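Local coordinates for epoxide hydrolase (Aspergillus niger, PDB 3G02), which probably hydrolyses epoxides to the corresponding diols, as an enantioselective variant of an alpha/beta hydrolase-fold enzyme obtained by directed evolution, at residues Y153-L167 against T305-W318. The protein carries 9 engineered substitutions. Sequence-based numbering, arbitrary orientation.
Sequences YTFSSGPPLDKDFGL and TESFPRAIHTYREW. Engineered in segment 305-318: Trp318 (natural residue Thr). With FMT (formic acid), chain C.
Segment 153-167, a loop that ends at the first residue of helix 167-180, runs beside the short helices 307-311 and 315-318, and the backbones come closest where Tyr153 CA meets Ser307 CA at 4.9 Å. The loop follows strand 143-148 of the alpha/beta hydrolase sheet. A type II' turn from Tyr153 to Ser156 and a cis peptide before Pro159 bend it around Arg310. Arg310 carries the first half of the contact. Its chain bends at chi3 (-68°), which brings the guanidinium edge to the loop carbonyls. Arg310 NH1 donates to Ser156 O at 2.8 Å, on a lone pair. Arg310 NH1 also reaches Gly158 O, at 3.0 Å. NH2 makes a weak bond to Thr154 O. Thr154 N donates to Ser307 OG, which in turn donates to Thr305 OG1.

Ala311 CB sits over the centre of the Tyr153 ring, 3.5 Å from its centroid, a CH-pi contact. One water joins Tyr153 OH, Ala311 O and Thr314 OG1. Pro159 CG lies over one face of the His313 ring, whose ND1 donates to Arg310 O. Phe165 lies alongside that histidine.

At the far end Arg316 NH2 meets Asp164 OD1 at 2.9 Å in a salt bridge, nearly in the guanidinium plane. Arg316 also pairs with Glu47 of the second subunit. Glu317 OE1 takes the Leu167 N-H from above the carboxylate plane. Leu167 CD1 packs on CB of the engineered Trp318, whose side chain is about 4 Å from that of Asp193, the predicted nucleophile.

Tyr315 OH, of a predicted proton donor, donates to O2 of a formic acid molecule, probably from the crystallisation liquor. Three loop carbonyls, one held weakly, tie the loop to the segment carrying Tyr315. Thr305 O and Glu306 O hold the guanidinium from its own side, and all five oxygens would be expected to stabilise its positive charge.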
loop_
_atom_site.group_PDB
_atom_site.type_symbol
_atom_site.label_atom_id
_atom_site.label_comp_id
_atom_site.label_asym_id
_atom_site.label_seq_id
_atom_site.Cartn_x
_atom_site.Cartn_y
_atom_site.Cartn_z
ATOM N N TYR A 153 -3.794 19.577 -1.880
ATOM C CA TYR A 153 -4.387 19.354 -0.559
ATOM C C TYR A 153 -5.583 20.254 -0.276
ATOM O O TYR A 153 -5.532 21.467 -0.518
ATOM C CB TYR A 153 -3.384 19.626 0.549
ATOM C CG TYR A 153 -2.199 18.697 0.672
ATOM C CD1 TYR A 153 -1.048 18.898 -0.093
ATOM C CD2 TYR A 153 -2.195 17.663 1.613
ATOM C CE1 TYR A 153 0.072 18.079 0.050
ATOM C CE2 TYR A 153 -1.080 16.833 1.763
ATOM C CZ TYR A 153 0.047 17.044 0.980
ATOM O OH TYR A 153 1.159 16.241 1.134
ATOM N N THR A 154 -6.618 19.645 0.296
ATOM C CA THR A 154 -7.827 20.326 0.762
ATOM C C THR A 154 -8.365 21.351 -0.243
ATOM O O THR A 154 -8.739 20.975 -1.357
ATOM C CB THR A 154 -7.704 20.860 2.237
ATOM O OG1 THR A 154 -6.864 22.021 2.297
ATOM C CG2 THR A 154 -7.131 19.777 3.156
ATOM N N PHE A 155 -8.369 22.628 0.128
ATOM C CA PHE A 155 -9.015 23.651 -0.693
ATOM C C PHE A 155 -8.118 24.252 -1.770
ATOM O O PHE A 155 -8.553 25.114 -2.540
ATOM C CB PHE A 155 -9.677 24.702 0.205
ATOM C CG PHE A 155 -10.568 24.087 1.239
ATOM C CD1 PHE A 155 -11.771 23.501 0.860
ATOM C CD2 PHE A 155 -10.180 24.023 2.574
ATOM C CE1 PHE A 155 -12.593 22.894 1.797
ATOM C CE2 PHE A 155 -10.998 23.411 3.524
ATOM C CZ PHE A 155 -12.202 22.848 3.133
ATOM N N SER A 156 -6.872 23.784 -1.839
ATOM C CA SER A 156 -6.022 24.067 -2.995
ATOM C C SER A 156 -6.315 23.066 -4.107
ATOM O O SER A 156 -6.531 21.882 -3.848
ATOM C CB SER A 156 -4.543 24.027 -2.622
ATOM O OG SER A 156 -4.162 25.216 -1.949
ATOM N N SER A 157 -6.334 23.552 -5.344
ATOM C CA SER A 157 -6.559 22.689 -6.494
ATOM C C SER A 157 -5.244 22.050 -6.925
ATOM O O SER A 157 -4.229 22.153 -6.229
ATOM C CB SER A 157 -7.197 23.476 -7.647
ATOM O OG SER A 157 -6.270 24.366 -8.244
ATOM N N GLY A 158 -5.265 21.380 -8.071
ATOM C CA GLY A 158 -4.053 20.794 -8.605
ATOM C C GLY A 158 -3.707 19.452 -7.984
ATOM O O GLY A 158 -4.497 18.892 -7.217
ATOM N N PRO A 159 -2.536 18.908 -8.349
ATOM C CA PRO A 159 -1.629 19.499 -9.329
ATOM C C PRO A 159 -2.193 19.340 -10.753
ATOM O O PRO A 159 -3.247 18.723 -10.927
ATOM C CB PRO A 159 -0.341 18.696 -9.127
ATOM C CG PRO A 159 -0.804 17.378 -8.663
ATOM C CD PRO A 159 -2.032 17.620 -7.840
ATOM N N PRO A 160 -1.513 19.908 -11.767
ATOM C CA PRO A 160 -2.044 19.850 -13.134
ATOM C C PRO A 160 -2.340 18.437 -13.639
ATOM O O PRO A 160 -1.736 17.462 -13.181
ATOM C CB PRO A 160 -0.918 20.467 -13.970
ATOM C CG PRO A 160 -0.200 21.354 -13.028
ATOM C CD PRO A 160 -0.245 20.654 -11.709
ATOM N N LEU A 161 -3.260 18.347 -14.594
ATOM C CA LEU A 161 -3.599 17.075 -15.221
ATOM C C LEU A 161 -2.680 16.738 -16.392
ATOM O O LEU A 161 -2.544 15.569 -16.756
ATOM C CB LEU A 161 -5.048 17.091 -15.714
ATOM C CG LEU A 161 -6.161 17.333 -14.693
ATOM C CD1 LEU A 161 -7.507 17.368 -15.400
ATOM C CD2 LEU A 161 -6.158 16.268 -13.599
ATOM N N ASP A 162 -2.057 17.762 -16.970
ATOM C CA ASP A 162 -1.376 17.633 -18.263
ATOM C C ASP A 162 0.155 17.619 -18.200
ATOM O O ASP A 162 0.824 17.522 -19.237
ATOM C CB ASP A 162 -1.863 18.729 -19.227
ATOM C CG ASP A 162 -1.507 20.140 -18.760
ATOM O OD1 ASP A 162 -1.311 20.358 -17.544
ATOM O OD2 ASP A 162 -1.434 21.045 -19.620
ATOM N N LYS A 163 0.707 17.715 -16.993
ATOM C CA LYS A 163 2.155 17.693 -16.796
ATOM C C LYS A 163 2.494 17.184 -15.403
ATOM O O LYS A 163 1.672 17.269 -14.487
ATOM C CB LYS A 163 2.776 19.084 -17.019
ATOM C CG LYS A 163 2.188 20.193 -16.143
ATOM C CD LYS A 163 2.961 21.509 -16.259
ATOM C CE LYS A 163 4.064 21.608 -15.208
ATOM N NZ LYS A 163 4.596 22.997 -15.073
ATOM N N ASP A 164 3.704 16.651 -15.262
ATOM C CA ASP A 164 4.223 16.204 -13.976
ATOM C C ASP A 164 4.433 17.414 -13.062
ATOM O O ASP A 164 4.566 18.546 -13.534
ATOM C CB ASP A 164 5.526 15.426 -14.189
ATOM C CG ASP A 164 5.915 14.563 -12.994
ATOM O OD1 ASP A 164 5.087 14.329 -12.087
ATOM O OD2 ASP A 164 7.080 14.111 -12.967
ATOM N N PHE A 165 4.432 17.167 -11.757
ATOM C CA PHE A 165 4.549 18.221 -10.754
ATOM C C PHE A 165 5.324 17.624 -9.590
ATOM O O PHE A 165 5.004 16.526 -9.132
ATOM C CB PHE A 165 3.153 18.656 -10.301
ATOM C CG PHE A 165 3.072 20.074 -9.784
ATOM C CD1 PHE A 165 3.047 21.157 -10.666
ATOM C CD2 PHE A 165 2.981 20.321 -8.420
ATOM C CE1 PHE A 165 2.943 22.467 -10.188
ATOM C CE2 PHE A 165 2.881 21.623 -7.931
ATOM C CZ PHE A 165 2.861 22.697 -8.813
ATOM N N GLY A 166 6.349 18.329 -9.124
ATOM C CA GLY A 166 7.226 17.792 -8.092
ATOM C C GLY A 166 7.493 18.759 -6.961
ATOM O O GLY A 166 6.793 19.760 -6.808
ATOM N N LEU A 167 8.523 18.452 -6.181
ATOM C CA LEU A 167 8.853 19.227 -4.989
ATOM C C LEU A 167 9.295 20.655 -5.308
ATOM O O LEU A 167 8.902 21.588 -4.612
ATOM C CB LEU A 167 9.892 18.491 -4.134
ATOM C CG LEU A 167 9.398 17.181 -3.501
ATOM C CD1 LEU A 167 10.541 16.231 -3.192
ATOM C CD2 LEU A 167 8.566 17.460 -2.251
ATOM N N THR A 305 -12.665 16.903 0.120
ATOM C CA THR A 305 -11.880 17.715 -0.807
ATOM C C THR A 305 -11.109 16.861 -1.818
ATOM O O THR A 305 -10.310 17.385 -2.592
ATOM C CB THR A 305 -10.879 18.601 -0.048
ATOM O OG1 THR A 305 -10.040 17.775 0.772
ATOM C CG2 THR A 305 -11.612 19.611 0.836
ATOM N N GLU A 306 -11.356 15.549 -1.802
ATOM C CA GLU A 306 -10.641 14.602 -2.671
ATOM C C GLU A 306 -9.130 14.834 -2.621
ATOM O O GLU A 306 -8.452 14.834 -3.653
ATOM C CB GLU A 306 -11.161 14.677 -4.115
ATOM C CG GLU A 306 -12.627 14.279 -4.263
ATOM C CD GLU A 306 -13.168 14.479 -5.669
ATOM O OE1 GLU A 306 -12.923 15.551 -6.268
ATOM O OE2 GLU A 306 -13.851 13.563 -6.174
ATOM N N SER A 307 -8.618 15.038 -1.410
ATOM C CA SER A 307 -7.206 15.352 -1.195
ATOM C C SER A 307 -6.274 14.209 -1.551
ATOM O O SER A 307 -5.267 14.423 -2.226
ATOM C CB SER A 307 -6.957 15.743 0.261
ATOM O OG SER A 307 -7.474 17.028 0.544
ATOM N N PHE A 308 -6.601 12.999 -1.101
ATOM C CA PHE A 308 -5.621 11.928 -1.156
ATOM C C PHE A 308 -5.029 11.670 -2.553
ATOM O O PHE A 308 -3.804 11.653 -2.696
ATOM C CB PHE A 308 -6.106 10.612 -0.536
ATOM C CG PHE A 308 -5.077 9.536 -0.634
ATOM C CD1 PHE A 308 -4.079 9.432 0.331
ATOM C CD2 PHE A 308 -5.040 8.696 -1.742
ATOM C CE1 PHE A 308 -3.084 8.474 0.218
ATOM C CE2 PHE A 308 -4.045 7.733 -1.869
ATOM C CZ PHE A 308 -3.070 7.618 -0.885
ATOM N N PRO A 309 -5.884 11.436 -3.573
ATOM C CA PRO A 309 -5.298 11.123 -4.879
ATOM C C PRO A 309 -4.478 12.257 -5.500
ATOM O O PRO A 309 -3.638 11.995 -6.368
ATOM C CB PRO A 309 -6.521 10.807 -5.748
ATOM C CG PRO A 309 -7.656 11.504 -5.072
ATOM C CD PRO A 309 -7.361 11.383 -3.611
ATOM N N ARG A 310 -4.720 13.491 -5.059
ATOM C CA ARG A 310 -4.038 14.668 -5.602
ATOM C C ARG A 310 -2.771 15.027 -4.832
ATOM O O ARG A 310 -1.811 15.548 -5.399
ATOM C CB ARG A 310 -4.988 15.872 -5.593
ATOM C CG ARG A 310 -6.323 15.622 -6.286
ATOM C CD ARG A 310 -7.172 16.885 -6.363
ATOM N NE ARG A 310 -7.650 17.337 -5.051
ATOM C CZ ARG A 310 -7.350 18.512 -4.493
ATOM N NH1 ARG A 310 -6.540 19.375 -5.104
ATOM N NH2 ARG A 310 -7.861 18.821 -3.308
ATOM N N ALA A 311 -2.774 14.751 -3.530
ATOM C CA ALA A 311 -1.711 15.202 -2.637
ATOM C C ALA A 311 -0.448 14.360 -2.739
ATOM O O ALA A 311 0.645 14.821 -2.402
ATOM C CB ALA A 311 -2.216 15.201 -1.209
ATOM N N ILE A 312 -0.595 13.119 -3.187
ATOM C CA ILE A 312 0.523 12.179 -3.114
ATOM C C ILE A 312 1.529 12.287 -4.266
ATOM O O ILE A 312 2.499 11.533 -4.312
ATOM C CB ILE A 312 0.037 10.723 -2.911
ATOM C CG1 ILE A 312 -0.872 10.273 -4.063
ATOM C CG2 ILE A 312 -0.668 10.591 -1.547
ATOM C CD1 ILE A 312 -1.189 8.793 -4.040
ATOM N N HIS A 313 1.327 13.261 -5.156
ATOM C CA HIS A 313 2.208 13.434 -6.320
ATOM C C HIS A 313 3.682 13.569 -5.951
ATOM O O HIS A 313 4.554 13.131 -6.701
ATOM C CB HIS A 313 1.761 14.617 -7.201
ATOM C CG HIS A 313 1.867 15.961 -6.539
ATOM N ND1 HIS A 313 0.876 16.472 -5.727
ATOM C CD2 HIS A 313 2.831 16.912 -6.597
ATOM C CE1 HIS A 313 1.235 17.670 -5.298
ATOM N NE2 HIS A 313 2.415 17.962 -5.813
ATOM N N THR A 314 3.954 14.160 -4.792
ATOM C CA THR A 314 5.327 14.424 -4.381
ATOM C C THR A 314 6.092 13.170 -3.979
ATOM O O THR A 314 7.319 13.173 -3.988
ATOM C CB THR A 314 5.383 15.394 -3.198
ATOM O OG1 THR A 314 4.507 14.920 -2.175
ATOM C CG2 THR A 314 4.953 16.792 -3.635
ATOM N N TYR A 315 5.379 12.104 -3.624
ATOM C CA TYR A 315 6.051 10.917 -3.098
ATOM C C TYR A 315 7.060 10.287 -4.052
ATOM O O TYR A 315 8.098 9.805 -3.616
ATOM C CB TYR A 315 5.040 9.876 -2.620
ATOM C CG TYR A 315 4.524 10.167 -1.235
ATOM C CD1 TYR A 315 3.521 11.113 -1.034
ATOM C CD2 TYR A 315 5.049 9.508 -0.122
ATOM C CE1 TYR A 315 3.045 11.389 0.243
ATOM C CE2 TYR A 315 4.585 9.778 1.158
ATOM C CZ TYR A 315 3.585 10.721 1.332
ATOM O OH TYR A 315 3.111 10.998 2.595
ATOM N N ARG A 316 6.764 10.299 -5.347
ATOM C CA ARG A 316 7.693 9.711 -6.319
ATOM C C ARG A 316 9.031 10.454 -6.379
ATOM O O ARG A 316 10.025 9.892 -6.837
ATOM C CB ARG A 316 7.058 9.578 -7.702
ATOM C CG ARG A 316 6.486 10.853 -8.280
ATOM C CD ARG A 316 5.787 10.520 -9.570
ATOM N NE ARG A 316 5.022 11.624 -10.142
ATOM C CZ ARG A 316 3.745 11.881 -9.872
ATOM N NH1 ARG A 316 3.075 11.134 -9.000
ATOM N NH2 ARG A 316 3.135 12.894 -10.469
ATOM N N GLU A 317 9.052 11.697 -5.899
ATOM C CA GLU A 317 10.303 12.450 -5.736
ATOM C C GLU A 317 10.813 12.438 -4.293
ATOM O O GLU A 317 12.024 12.464 -4.058
ATOM C CB GLU A 317 10.132 13.898 -6.195
ATOM C CG GLU A 317 9.891 14.063 -7.684
ATOM C CD GLU A 317 10.101 15.489 -8.160
ATOM O OE1 GLU A 317 10.184 16.400 -7.306
ATOM O OE2 GLU A 317 10.184 15.691 -9.391
ATOM N N TRP A 318 9.895 12.410 -3.329
ATOM C CA TRP A 318 10.258 12.541 -1.914
ATOM C C TRP A 318 10.855 11.268 -1.305
ATOM O O TRP A 318 11.765 11.348 -0.477
ATOM C CB TRP A 318 9.049 13.023 -1.102
ATOM C CG TRP A 318 9.343 13.415 0.328
ATOM C CD1 TRP A 318 10.190 14.403 0.760
ATOM C CD2 TRP A 318 8.760 12.847 1.505
ATOM N NE1 TRP A 318 10.176 14.473 2.133
ATOM C CE2 TRP A 318 9.308 13.530 2.615
ATOM C CE3 TRP A 318 7.829 11.822 1.732
ATOM C CZ2 TRP A 318 8.956 13.220 3.933
ATOM C CZ3 TRP A 318 7.484 11.513 3.041
ATOM C CH2 TRP A 318 8.047 12.215 4.126
HETATM C C FMT C . 4.746 11.382 5.205
HETATM O O1 FMT C . 5.383 11.435 6.252
HETATM O O2 FMT C . 4.543 10.320 4.614
HETATM O O HOH W 1 2.485 16.551 -1.355
HETATM O O HOH W 2 7.930 13.444 -10.469
HETATM O O HOH W 3 6.500 14.392 -8.300
#